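Local atomic coordinates of cytochrome c, class II (PDB entry 4ULV), a protein that binds a covalently attached heme c, takes up diatomic gases at it, and probably serves in electron transfer or gas sensing. Residues Y11-F16 and I54-I60; D80-K84 and G120-Y125; F88-A92 and N113-S117. Residues are numbered along the deposited sequence.

Starting at the N terminus, the chain runs through helix 5-30 and helix 38-51, and contact 1 closes this first loop by bringing residues 54-60 back onto residues 11-16. The chain then passes helix 73-76 and enters helix 78-98, which runs nearly antiparallel to helix 104-125. That hairpin carries the other two contacts: contact 3 (88-92 with 113-117) lies within the loop that contact 2 (80-84 with 120-125) closes, whereas contact 1 is complete before either opens. Contacts 1 and 2 touch directly, with His56 NE2 2.7 Å from Asp82 OD1, a probable hydrogen bond, and Phe59 CD2 3.8 Å from Phe81 CZ. All three contacts touch the heme.

Contact 1 of 3, residues Y11-F16 and I54-I60; sequences YRQAAF and IPHEGFI. With HEC (heme c), chain C.
This contact builds the distal wall of the heme pocket in the cytochrome c' four-helix bundle, opposite the axial histidine, His122. Residues 11-16 are a turn and a half of helix 5-30; residues 54-58 have helical backbone angles without a regular bonding pattern, and Phe59 (phi/psi -84/60) centres an inverse gamma turn. The backbones come closest at Arg12 and Pro55, whose CA atoms are 4.2 Å apart.

Tyr11 (chi1 t) sets CE2, at the ring edge, 3.4 Å from Ile54 O. It shares a water, 2.7 Å from Tyr11 OH, with Ile54 O (2.9 Å) and Glu57 OE1 (2.7 Å). This end lies at the dimer interface: Tyr11 OH also bonds Asn22, and Glu57 bonds Tyr21 and Arg44, all of the second subunit.

Arg12 (chi1 p) passes Gly58, where a CB would clash with Arg12 CB. Its NH1 donates to Gly58 O (2.8 Å), and its guanidinium lies flat on the Phe59 ring, planes at 5° and centres 4.4 Å apart, an off-centre cation-pi pair. Arg12 NE donates to heme propionate O2D at 2.8 Å; Gln13, facing away from the loop, adds NE2 to O1D at 3.0 Å. Ala15 CB packs 3.7 Å from Ile54 CG2.

Phe16 (chi1 m) is sandwiched: Pro55 CB makes a CH-pi contact over one face, 3.9 Å from the ring centroid, Phe59 CZ meets the edge 3.9 Å from Phe16 CE2, and heme ND lies over the opposite face; the closest approach to the heme is Phe16 CE1 to NC, 3.2 Å.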
loop_
_atom_site.group_PDB
_atom_site.type_symbol
_atom_site.label_atom_id
_atom_site.label_comp_id
_atom_site.label_asym_id
_atom_site.label_seq_id
_atom_site.Cartn_x
_atom_site.Cartn_y
_atom_site.Cartn_z
ATOM N N TYR A 11 6.519 2.636 -8.806
ATOM C CA TYR A 11 5.929 2.928 -7.490
ATOM C C TYR A 11 4.421 3.221 -7.645
ATOM O O TYR A 11 3.579 2.600 -6.930
ATOM C CB TYR A 11 6.678 4.084 -6.884
ATOM C CG TYR A 11 6.256 4.482 -5.476
ATOM C CD1 TYR A 11 6.820 3.882 -4.370
ATOM C CD2 TYR A 11 5.304 5.473 -5.279
ATOM C CE1 TYR A 11 6.462 4.268 -3.091
ATOM C CE2 TYR A 11 4.906 5.835 -4.007
ATOM C CZ TYR A 11 5.492 5.218 -2.921
ATOM O OH TYR A 11 5.177 5.534 -1.605
ATOM N N ARG A 12 4.072 4.157 -8.523
ATOM C CA ARG A 12 2.619 4.491 -8.619
ATOM C C ARG A 12 1.803 3.311 -9.157
ATOM O O ARG A 12 0.695 3.067 -8.727
ATOM C CB ARG A 12 2.390 5.779 -9.410
ATOM C CG ARG A 12 2.622 5.678 -10.914
ATOM C CD ARG A 12 3.158 6.974 -11.430
ATOM N NE ARG A 12 3.208 6.998 -12.907
ATOM C CZ ARG A 12 3.880 7.916 -13.595
ATOM N NH1 ARG A 12 4.644 8.814 -12.990
ATOM N NH2 ARG A 12 3.803 7.958 -14.928
ATOM N N GLN A 13 2.347 2.590 -10.154
ATOM C CA GLN A 13 1.668 1.382 -10.687
ATOM C C GLN A 13 1.425 0.277 -9.634
ATOM O O GLN A 13 0.343 -0.312 -9.539
ATOM C CB GLN A 13 2.405 0.790 -11.888
ATOM C CG GLN A 13 2.406 1.730 -13.087
ATOM C CD GLN A 13 3.265 1.216 -14.241
ATOM O OE1 GLN A 13 4.196 0.426 -14.035
ATOM N NE2 GLN A 13 2.958 1.697 -15.447
ATOM N N ALA A 14 2.436 0.064 -8.792
ATOM C CA ALA A 14 2.353 -0.923 -7.718
ATOM C C ALA A 14 1.206 -0.529 -6.759
ATOM O O ALA A 14 0.395 -1.368 -6.403
ATOM C CB ALA A 14 3.639 -1.008 -6.927
ATOM N N ALA A 15 1.158 0.765 -6.458
ATOM C CA ALA A 15 0.082 1.236 -5.529
ATOM C C ALA A 15 -1.311 1.071 -6.106
ATOM O O ALA A 15 -2.230 0.578 -5.452
ATOM C CB ALA A 15 0.383 2.719 -5.160
ATOM N N PHE A 16 -1.438 1.462 -7.369
ATOM C CA PHE A 16 -2.729 1.286 -8.043
ATOM C C PHE A 16 -3.153 -0.155 -8.144
ATOM O O PHE A 16 -4.344 -0.472 -7.995
ATOM C CB PHE A 16 -2.771 1.961 -9.407
ATOM C CG PHE A 16 -2.866 3.475 -9.356
ATOM C CD1 PHE A 16 -3.939 4.126 -8.740
ATOM C CD2 PHE A 16 -1.907 4.231 -9.993
ATOM C CE1 PHE A 16 -3.987 5.507 -8.771
ATOM C CE2 PHE A 16 -1.950 5.573 -10.021
ATOM C CZ PHE A 16 -2.975 6.226 -9.377
ATOM N N ILE A 54 -0.899 6.961 -1.480
ATOM C CA ILE A 54 0.466 6.475 -1.932
ATOM C C ILE A 54 0.869 6.903 -3.366
ATOM O O ILE A 54 1.957 7.420 -3.551
ATOM C CB ILE A 54 0.574 4.983 -1.747
ATOM C CG1 ILE A 54 0.397 4.534 -0.303
ATOM C CG2 ILE A 54 1.935 4.425 -2.283
ATOM C CD1 ILE A 54 1.293 5.109 0.668
ATOM N N PRO A 55 0.005 6.746 -4.379
ATOM C CA PRO A 55 0.550 6.868 -5.781
ATOM C C PRO A 55 0.885 8.263 -6.221
ATOM O O PRO A 55 1.719 8.425 -7.151
ATOM C CB PRO A 55 -0.556 6.315 -6.685
ATOM C CG PRO A 55 -1.814 6.464 -5.834
ATOM C CD PRO A 55 -1.376 6.224 -4.402
ATOM N N HIS A 56 0.263 9.323 -5.650
ATOM C CA HIS A 56 0.514 10.665 -6.122
ATOM C C HIS A 56 2.034 11.007 -6.204
ATOM O O HIS A 56 2.456 11.703 -7.149
ATOM C CB HIS A 56 -0.209 11.656 -5.229
ATOM C CG HIS A 56 -0.007 13.059 -5.635
ATOM N ND1 HIS A 56 0.932 13.874 -5.049
ATOM C CD2 HIS A 56 -0.598 13.806 -6.582
ATOM C CE1 HIS A 56 0.905 15.064 -5.611
ATOM N NE2 HIS A 56 -0.017 15.043 -6.553
ATOM N N GLU A 57 2.787 10.606 -5.196
ATOM C CA GLU A 57 4.227 10.872 -5.103
ATOM C C GLU A 57 4.979 10.436 -6.373
ATOM O O GLU A 57 6.003 11.058 -6.713
ATOM C CB GLU A 57 4.783 10.163 -3.894
ATOM C CG GLU A 57 6.268 10.510 -3.633
ATOM C CD GLU A 57 6.867 9.927 -2.392
ATOM O OE1 GLU A 57 6.114 9.258 -1.613
ATOM O OE2 GLU A 57 8.071 10.223 -2.146
ATOM N N GLY A 58 4.491 9.400 -7.033
ATOM C CA GLY A 58 5.161 8.947 -8.245
ATOM C C GLY A 58 4.994 9.815 -9.481
ATOM O O GLY A 58 5.677 9.548 -10.483
ATOM N N PHE A 59 4.086 10.788 -9.490
ATOM C CA PHE A 59 3.819 11.575 -10.699
ATOM C C PHE A 59 4.766 12.751 -10.911
ATOM O O PHE A 59 4.366 13.936 -10.957
ATOM C CB PHE A 59 2.364 11.981 -10.747
ATOM C CG PHE A 59 1.444 10.826 -11.048
ATOM C CD1 PHE A 59 1.187 10.431 -12.361
ATOM C CD2 PHE A 59 0.880 10.064 -9.993
ATOM C CE1 PHE A 59 0.388 9.344 -12.588
ATOM C CE2 PHE A 59 0.078 8.978 -10.274
ATOM C CZ PHE A 59 -0.172 8.624 -11.593
ATOM N N ILE A 60 6.047 12.390 -11.031
ATOM C CA ILE A 60 7.117 13.361 -11.170
ATOM C C ILE A 60 7.170 13.912 -12.589
ATOM O O ILE A 60 6.811 13.200 -13.589
ATOM C CB ILE A 60 8.473 12.774 -10.675
ATOM C CG1 ILE A 60 8.952 11.662 -11.641
ATOM C CG2 ILE A 60 8.291 12.233 -9.258
ATOM C CD1 ILE A 60 10.350 11.196 -11.261
HETATM FE FE HEC C . -5.959 4.592 -11.371
HETATM C CHA HEC C . -3.369 3.277 -13.201
HETATM C CHB HEC C . -6.947 1.470 -10.574
HETATM C CHC HEC C . -8.091 5.883 -9.064
HETATM C CHD HEC C . -4.869 7.722 -12.106
HETATM N NA HEC C . -5.224 2.685 -11.807
HETATM C C1A HEC C . -4.185 2.323 -12.586
HETATM C C2A HEC C . -4.062 0.930 -12.675
HETATM C C3A HEC C . -5.078 0.419 -11.930
HETATM C C4A HEC C . -5.790 1.537 -11.390
HETATM C CMA HEC C . -5.411 -1.020 -11.729
HETATM C CAA HEC C . -2.995 0.172 -13.475
HETATM C CBA HEC C . -1.746 -0.053 -12.600
HETATM C CGA HEC C . -0.675 -0.883 -13.302
HETATM O O1A HEC C . -0.000 -0.347 -14.177
HETATM O O2A HEC C . -0.506 -2.053 -12.924
HETATM N NB HEC C . -7.239 3.812 -9.947
HETATM C C1B HEC C . -7.622 2.509 -9.836
HETATM C C2B HEC C . -8.746 2.314 -9.021
HETATM C C3B HEC C . -9.026 3.585 -8.613
HETATM C C4B HEC C . -8.130 4.490 -9.173
HETATM C CMB HEC C . -9.474 1.056 -8.768
HETATM C CAB HEC C . -10.145 4.067 -7.706
HETATM C CBB HEC C . -10.464 3.152 -6.530
HETATM N NC HEC C . -6.387 6.507 -10.619
HETATM C C1C HEC C . -7.374 6.865 -9.709
HETATM C C2C HEC C . -7.438 8.265 -9.577
HETATM C C3C HEC C . -6.492 8.810 -10.442
HETATM C C4C HEC C . -5.881 7.658 -11.065
HETATM C CMC HEC C . -8.425 8.977 -8.647
HETATM C CAC HEC C . -6.165 10.238 -10.753
HETATM C CBC HEC C . -6.407 11.302 -9.725
HETATM N ND HEC C . -4.354 5.380 -12.444
HETATM C C1D HEC C . -4.147 6.655 -12.737
HETATM C C2D HEC C . -3.124 6.841 -13.714
HETATM C C3D HEC C . -2.639 5.584 -13.941
HETATM C C4D HEC C . -3.453 4.693 -13.197
HETATM C CMD HEC C . -2.618 8.107 -14.273
HETATM C CAD HEC C . -1.469 5.224 -14.801
HETATM C CBD HEC C . -0.193 4.953 -14.000
HETATM C CGD HEC C . 1.014 4.577 -14.880
HETATM O O1D HEC C . 0.786 3.753 -15.837
HETATM O O2D HEC C . 2.074 5.165 -14.621
HETATM O O HOH W 1 3.847 7.869 -1.417
#

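Contact 2 of 3, residues D80-K84 and G120-Y125. With HEC (heme c), chain C.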
loop_
_atom_site.group_PDB
_atom_site.type_symbol
_atom_site.label_atom_id
_atom_site.label_comp_id
_atom_site.label_asym_id
_atom_site.label_seq_id
_atom_site.Cartn_x
_atom_site.Cartn_y
_atom_site.Cartn_z
ATOM N N ASP A 80 -5.636 20.344 -11.632
ATOM C CA ASP A 80 -6.829 19.524 -11.746
ATOM C C ASP A 80 -6.566 18.085 -11.320
ATOM O O ASP A 80 -7.367 17.481 -10.628
ATOM C CB ASP A 80 -7.453 19.564 -13.148
ATOM C CG ASP A 80 -8.733 18.748 -13.245
ATOM O OD1 ASP A 80 -9.759 19.114 -12.587
ATOM O OD2 ASP A 80 -8.665 17.728 -13.946
ATOM N N PHE A 81 -5.417 17.530 -11.762
ATOM C CA PHE A 81 -5.029 16.214 -11.343
ATOM C C PHE A 81 -4.995 16.060 -9.804
ATOM O O PHE A 81 -5.461 15.056 -9.250
ATOM C CB PHE A 81 -3.656 15.834 -11.958
ATOM C CG PHE A 81 -3.216 14.439 -11.647
ATOM C CD1 PHE A 81 -3.648 13.383 -12.406
ATOM C CD2 PHE A 81 -2.284 14.179 -10.624
ATOM C CE1 PHE A 81 -3.238 12.106 -12.187
ATOM C CE2 PHE A 81 -1.838 12.886 -10.407
ATOM C CZ PHE A 81 -2.280 11.839 -11.188
ATOM N N ASP A 82 -4.335 17.030 -9.180
ATOM C CA ASP A 82 -4.171 17.026 -7.721
ATOM C C ASP A 82 -5.533 17.216 -7.002
ATOM O O ASP A 82 -5.745 16.599 -5.986
ATOM C CB ASP A 82 -3.192 18.120 -7.278
ATOM C CG ASP A 82 -1.770 17.845 -7.704
ATOM O OD1 ASP A 82 -1.455 16.705 -8.156
ATOM O OD2 ASP A 82 -0.932 18.785 -7.546
ATOM N N SER A 83 -6.449 18.006 -7.592
ATOM C CA SER A 83 -7.801 18.141 -7.042
ATOM C C SER A 83 -8.513 16.794 -7.097
ATOM O O SER A 83 -9.067 16.340 -6.122
ATOM C CB SER A 83 -8.523 19.200 -7.835
ATOM O OG SER A 83 -9.895 19.293 -7.438
ATOM N N LYS A 84 -8.434 16.117 -8.269
ATOM C CA LYS A 84 -9.035 14.765 -8.383
ATOM C C LYS A 84 -8.399 13.781 -7.379
ATOM O O LYS A 84 -9.055 12.942 -6.767
ATOM C CB LYS A 84 -8.908 14.194 -9.818
ATOM C CG LYS A 84 -9.804 14.857 -10.800
ATOM C CD LYS A 84 -9.753 14.121 -12.166
ATOM C CE LYS A 84 -10.484 14.786 -13.321
ATOM N NZ LYS A 84 -11.824 15.261 -12.957
ATOM N N GLY A 120 -13.362 8.924 -13.419
ATOM C CA GLY A 120 -13.221 10.323 -13.767
ATOM C C GLY A 120 -11.779 10.718 -14.021
ATOM O O GLY A 120 -11.509 11.577 -14.846
ATOM N N CYS A 121 -10.858 10.191 -13.193
ATOM C CA CYS A 121 -9.494 10.413 -13.446
ATOM C C CYS A 121 -8.937 9.702 -14.630
ATOM O O CYS A 121 -8.238 10.315 -15.476
ATOM C CB CYS A 121 -8.675 10.146 -12.178
ATOM S SG CYS A 121 -6.955 10.704 -12.415
ATOM N N HIS A 122 -9.248 8.419 -14.745
ATOM C CA HIS A 122 -8.758 7.665 -15.901
ATOM C C HIS A 122 -9.231 8.264 -17.232
ATOM O O HIS A 122 -8.453 8.313 -18.204
ATOM C CB HIS A 122 -9.180 6.235 -15.807
ATOM C CG HIS A 122 -8.613 5.485 -14.643
ATOM N ND1 HIS A 122 -9.012 4.213 -14.326
ATOM C CD2 HIS A 122 -7.611 5.795 -13.771
ATOM C CE1 HIS A 122 -8.275 3.767 -13.310
ATOM N NE2 HIS A 122 -7.418 4.710 -12.972
ATOM N N ASP A 123 -10.464 8.755 -17.239
ATOM C CA ASP A 123 -11.016 9.286 -18.505
ATOM C C ASP A 123 -10.177 10.421 -19.019
ATOM O O ASP A 123 -9.973 10.555 -20.234
ATOM C CB ASP A 123 -12.451 9.770 -18.252
ATOM C CG ASP A 123 -13.448 8.650 -18.263
ATOM O OD1 ASP A 123 -13.114 7.518 -18.630
ATOM O OD2 ASP A 123 -14.599 8.948 -17.839
ATOM N N VAL A 124 -9.627 11.237 -18.111
ATOM C CA VAL A 124 -8.875 12.442 -18.489
ATOM C C VAL A 124 -7.363 12.180 -18.610
ATOM O O VAL A 124 -6.722 12.784 -19.482
ATOM C CB VAL A 124 -9.201 13.632 -17.546
ATOM C CG1 VAL A 124 -8.475 14.869 -17.950
ATOM C CG2 VAL A 124 -10.677 13.864 -17.512
ATOM N N TYR A 125 -6.798 11.345 -17.705
ATOM C CA TYR A 125 -5.360 11.307 -17.476
ATOM C C TYR A 125 -4.686 9.989 -17.735
ATOM O O TYR A 125 -3.445 9.920 -17.582
ATOM C CB TYR A 125 -5.108 11.784 -16.055
ATOM C CG TYR A 125 -5.450 13.215 -15.853
ATOM C CD1 TYR A 125 -4.812 14.225 -16.507
ATOM C CD2 TYR A 125 -6.457 13.589 -14.948
ATOM C CE1 TYR A 125 -5.133 15.537 -16.323
ATOM C CE2 TYR A 125 -6.789 14.904 -14.767
ATOM C CZ TYR A 125 -6.176 15.899 -15.468
ATOM O OH TYR A 125 -6.482 17.224 -15.339
HETATM FE FE HEC C . -5.959 4.592 -11.371
HETATM C CHA HEC C . -3.369 3.277 -13.201
HETATM C CHB HEC C . -6.947 1.470 -10.574
HETATM C CHC HEC C . -8.091 5.883 -9.064
HETATM C CHD HEC C . -4.869 7.722 -12.106
HETATM N NA HEC C . -5.224 2.685 -11.807
HETATM C C1A HEC C . -4.185 2.323 -12.586
HETATM C C2A HEC C . -4.062 0.930 -12.675
HETATM C C3A HEC C . -5.078 0.419 -11.930
HETATM C C4A HEC C . -5.790 1.537 -11.390
HETATM C CMA HEC C . -5.411 -1.020 -11.729
HETATM C CAA HEC C . -2.995 0.172 -13.475
HETATM C CBA HEC C . -1.746 -0.053 -12.600
HETATM C CGA HEC C . -0.675 -0.883 -13.302
HETATM O O1A HEC C . -0.000 -0.347 -14.177
HETATM O O2A HEC C . -0.506 -2.053 -12.924
HETATM N NB HEC C . -7.239 3.812 -9.947
HETATM C C1B HEC C . -7.622 2.509 -9.836
HETATM C C2B HEC C . -8.746 2.314 -9.021
HETATM C C3B HEC C . -9.026 3.585 -8.613
HETATM C C4B HEC C . -8.130 4.490 -9.173
HETATM C CMB HEC C . -9.474 1.056 -8.768
HETATM C CAB HEC C . -10.145 4.067 -7.706
HETATM C CBB HEC C . -10.464 3.152 -6.530
HETATM N NC HEC C . -6.387 6.507 -10.619
HETATM C C1C HEC C . -7.374 6.865 -9.709
HETATM C C2C HEC C . -7.438 8.265 -9.577
HETATM C C3C HEC C . -6.492 8.810 -10.442
HETATM C C4C HEC C . -5.881 7.658 -11.065
HETATM C CMC HEC C . -8.425 8.977 -8.647
HETATM C CAC HEC C . -6.165 10.238 -10.753
HETATM C CBC HEC C . -6.407 11.302 -9.725
HETATM N ND HEC C . -4.354 5.380 -12.444
HETATM C C1D HEC C . -4.147 6.655 -12.737
HETATM C C2D HEC C . -3.124 6.841 -13.714
HETATM C C3D HEC C . -2.639 5.584 -13.941
HETATM C C4D HEC C . -3.453 4.693 -13.197
HETATM C CMD HEC C . -2.618 8.107 -14.273
HETATM C CAD HEC C . -1.469 5.224 -14.801
HETATM C CBD HEC C . -0.193 4.953 -14.000
HETATM C CGD HEC C . 1.014 4.577 -14.880
HETATM O O1D HEC C . 0.786 3.753 -15.837
HETATM O O2D HEC C . 2.074 5.165 -14.621
#
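Tyr125, with chi1 near -67° (m), turns its ring across toward residues 80-84, and its hydroxyl OH donates to Asp80 OD2 at 2.6 Å. Asp80 meets it with a t side chain. One residue on, Phe81 (chi1 t) points a ring edge at the Tyr125 face: a T-shaped pair, centroids 5.4 Å apart and planes at 88°. One face of the Phe81 ring is taken by heme CBC, and its CE1 is 4.0 Å from Cys121 SG. Segments 80-84 and 120-125, on helices 78-98 and 104-125, run antiparallel, their local axes at 162° and 10.8 Å apart at closest approach, and the second helix carries the CXXCH heme-attachment motif of c-type cytochromes. From it Cys121 SG (chi1 t) bonds heme CAC covalently at 1.9 Å, while His122 (chi1 m) ligates the iron, with His122 NE2 2.2 Å from heme FE. Lys84 lies knob-into-hole among Gly120, Cys121, Val124 and Tyr125; its chain is extended as far as CE, which sits 3.7 Å from Gly120 O and 4.0 Å from Tyr125 CE2.

Contact 3 of 3, residues F88-A92 and N113-S117; sequences FQDNA and NTGKS. With HEC (heme c), chain C.
At the heme-binding end of the helical hairpin in the cytochrome c' four-helix bundle, helix 78-98 packs against helix 104-125 beside one edge of the porphyrin. Both segments are regular helix. Their local axes approach to 9.2 Å and run antiparallel at 158° (signed crossing angle -158°), with CA atoms paired Phe88 to Ser117 at 6.0 Å and Asn91 to Thr114 at 5.6 Å.

A polar cluster bridges this close spacing. Asn91, deposited in two conformers of which one is described, takes chi1 near 81° (p) and points its CA-to-CB bond at the other helix. Its ND2 donates to Ser117 OG at 2.9 Å, and its OD1 lies 2.9 Å from Thr114 OG1, a hydroxyl that also has the carbonyl of Ala110 within reach. Ser117, likewise modelled twice, has chi1 p, which folds OG back along its own helix to donate to Thr114 O at 2.5 Å.

Next to this cluster Phe88 (chi1 t) lies against the heme, with heme CHC over one ring face and Thr114 CG2 at the ring edge, 4.1 Å from Phe88 CE1. Both helices touch heme methyl CMC: Phe88 CB lies 3.5 Å and Ser117 O 3.6 Å from it.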
loop_
_atom_site.group_PDB
_atom_site.type_symbol
_atom_site.label_atom_id
_atom_site.label_comp_id
_atom_site.label_asym_id
_atom_site.label_seq_id
_atom_site.Cartn_x
_atom_site.Cartn_y
_atom_site.Cartn_z
ATOM N N PHE A 88 -10.162 11.890 -4.369
ATOM C CA PHE A 88 -10.166 10.444 -4.225
ATOM C C PHE A 88 -9.787 10.022 -2.793
ATOM O O PHE A 88 -10.383 9.137 -2.207
ATOM C CB PHE A 88 -9.225 9.824 -5.315
ATOM C CG PHE A 88 -8.872 8.388 -5.097
ATOM C CD1 PHE A 88 -9.843 7.428 -4.850
ATOM C CD2 PHE A 88 -7.540 7.947 -5.284
ATOM C CE1 PHE A 88 -9.521 6.092 -4.716
ATOM C CE2 PHE A 88 -7.227 6.609 -5.122
ATOM C CZ PHE A 88 -8.181 5.664 -4.864
ATOM N N GLN A 89 -8.709 10.622 -2.273
ATOM C CA GLN A 89 -8.303 10.310 -0.892
ATOM C C GLN A 89 -9.484 10.571 0.033
ATOM O O GLN A 89 -9.747 9.771 0.931
ATOM C CB GLN A 89 -7.068 11.148 -0.480
ATOM C CG GLN A 89 -5.787 10.791 -1.281
ATOM C CD GLN A 89 -4.589 11.685 -0.992
ATOM O OE1 GLN A 89 -4.618 12.528 -0.071
ATOM N NE2 GLN A 89 -3.505 11.473 -1.732
ATOM N N ASP A 90 -10.178 11.676 -0.175
ATOM C CA ASP A 90 -11.345 12.008 0.667
ATOM C C ASP A 90 -12.479 10.958 0.525
ATOM O O ASP A 90 -13.065 10.517 1.518
ATOM C CB ASP A 90 -11.895 13.370 0.278
ATOM C CG ASP A 90 -11.019 14.525 0.697
ATOM O OD1 ASP A 90 -10.141 14.391 1.621
ATOM O OD2 ASP A 90 -11.247 15.654 0.132
ATOM N N ASN A 91 -12.852 10.615 -0.732
ATOM C CA ASN A 91 -13.889 9.649 -0.894
ATOM C C ASN A 91 -13.545 8.249 -0.435
ATOM O O ASN A 91 -14.373 7.517 0.062
ATOM C CB ASN A 91 -14.463 9.735 -2.293
ATOM C CG ASN A 91 -13.642 9.021 -3.349
ATOM O OD1 ASN A 91 -13.224 7.885 -3.154
ATOM N ND2 ASN A 91 -13.477 9.668 -4.515
ATOM N N ALA A 92 -12.257 7.875 -0.519
ATOM C CA ALA A 92 -11.833 6.590 0.025
ATOM C C ALA A 92 -11.972 6.577 1.560
ATOM O O ALA A 92 -12.393 5.574 2.129
ATOM C CB ALA A 92 -10.390 6.291 -0.392
ATOM N N ASN A 113 -19.421 6.340 -5.284
ATOM C CA ASN A 113 -18.778 7.628 -5.293
ATOM C C ASN A 113 -17.250 7.412 -5.535
ATOM O O ASN A 113 -16.606 8.179 -6.269
ATOM C CB ASN A 113 -18.935 8.336 -3.949
ATOM C CG ASN A 113 -20.354 8.872 -3.717
ATOM O OD1 ASN A 113 -21.176 8.978 -4.661
ATOM N ND2 ASN A 113 -20.637 9.253 -2.492
ATOM N N THR A 114 -16.690 6.413 -4.849
ATOM C CA THR A 114 -15.250 6.146 -5.013
ATOM C C THR A 114 -14.988 5.649 -6.452
ATOM O O THR A 114 -14.021 6.125 -7.117
ATOM C CB THR A 114 -14.838 5.155 -3.968
ATOM O OG1 THR A 114 -15.068 5.719 -2.645
ATOM C CG2 THR A 114 -13.376 4.827 -4.078
ATOM N N GLY A 115 -15.807 4.735 -6.980
ATOM C CA GLY A 115 -15.671 4.241 -8.320
ATOM C C GLY A 115 -15.694 5.341 -9.337
ATOM O O GLY A 115 -14.927 5.309 -10.332
ATOM N N LYS A 116 -16.587 6.301 -9.161
ATOM C CA LYS A 116 -16.659 7.436 -10.092
ATOM C C LYS A 116 -15.394 8.225 -10.143
ATOM O O LYS A 116 -15.043 8.736 -11.229
ATOM C CB LYS A 116 -17.790 8.366 -9.661
ATOM C CG LYS A 116 -18.060 9.591 -10.569
ATOM C CD LYS A 116 -19.378 10.346 -10.208
ATOM C CE LYS A 116 -19.571 11.593 -11.050
ATOM N NZ LYS A 116 -18.699 12.732 -10.657
ATOM N N SER A 117 -14.683 8.326 -9.009
ATOM C CA SER A 117 -13.441 9.063 -9.044
ATOM C C SER A 117 -12.353 8.321 -9.788
ATOM O O SER A 117 -11.577 8.977 -10.465
ATOM C CB SER A 117 -12.938 9.428 -7.662
ATOM O OG SER A 117 -12.677 8.262 -6.926
HETATM FE FE HEC C . -5.959 4.592 -11.371
HETATM C CHA HEC C . -3.369 3.277 -13.201
HETATM C CHB HEC C . -6.947 1.470 -10.574
HETATM C CHC HEC C . -8.091 5.883 -9.064
HETATM C CHD HEC C . -4.869 7.722 -12.106
HETATM N NA HEC C . -5.224 2.685 -11.807
HETATM C C1A HEC C . -4.185 2.323 -12.586
HETATM C C2A HEC C . -4.062 0.930 -12.675
HETATM C C3A HEC C . -5.078 0.419 -11.930
HETATM C C4A HEC C . -5.790 1.537 -11.390
HETATM C CMA HEC C . -5.411 -1.020 -11.729
HETATM C CAA HEC C . -2.995 0.172 -13.475
HETATM C CBA HEC C . -1.746 -0.053 -12.600
HETATM C CGA HEC C . -0.675 -0.883 -13.302
HETATM O O1A HEC C . -0.000 -0.347 -14.177
HETATM O O2A HEC C . -0.506 -2.053 -12.924
HETATM N NB HEC C . -7.239 3.812 -9.947
HETATM C C1B HEC C . -7.622 2.509 -9.836
HETATM C C2B HEC C . -8.746 2.314 -9.021
HETATM C C3B HEC C . -9.026 3.585 -8.613
HETATM C C4B HEC C . -8.130 4.490 -9.173
HETATM C CMB HEC C . -9.474 1.056 -8.768
HETATM C CAB HEC C . -10.145 4.067 -7.706
HETATM C CBB HEC C . -10.464 3.152 -6.530
HETATM N NC HEC C . -6.387 6.507 -10.619
HETATM C C1C HEC C . -7.374 6.865 -9.709
HETATM C C2C HEC C . -7.438 8.265 -9.577
HETATM C C3C HEC C . -6.492 8.810 -10.442
HETATM C C4C HEC C . -5.881 7.658 -11.065
HETATM C CMC HEC C . -8.425 8.977 -8.647
HETATM C CAC HEC C . -6.165 10.238 -10.753
HETATM C CBC HEC C . -6.407 11.302 -9.725
HETATM N ND HEC C . -4.354 5.380 -12.444
HETATM C C1D HEC C . -4.147 6.655 -12.737
HETATM C C2D HEC C . -3.124 6.841 -13.714
HETATM C C3D HEC C . -2.639 5.584 -13.941
HETATM C C4D HEC C . -3.453 4.693 -13.197
HETATM C CMD HEC C . -2.618 8.107 -14.273
HETATM C CAD HEC C . -1.469 5.224 -14.801
HETATM C CBD HEC C . -0.193 4.953 -14.000
HETATM C CGD HEC C . 1.014 4.577 -14.880
HETATM O O1D HEC C . 0.786 3.753 -15.837
HETATM O O2D HEC C . 2.074 5.165 -14.621
#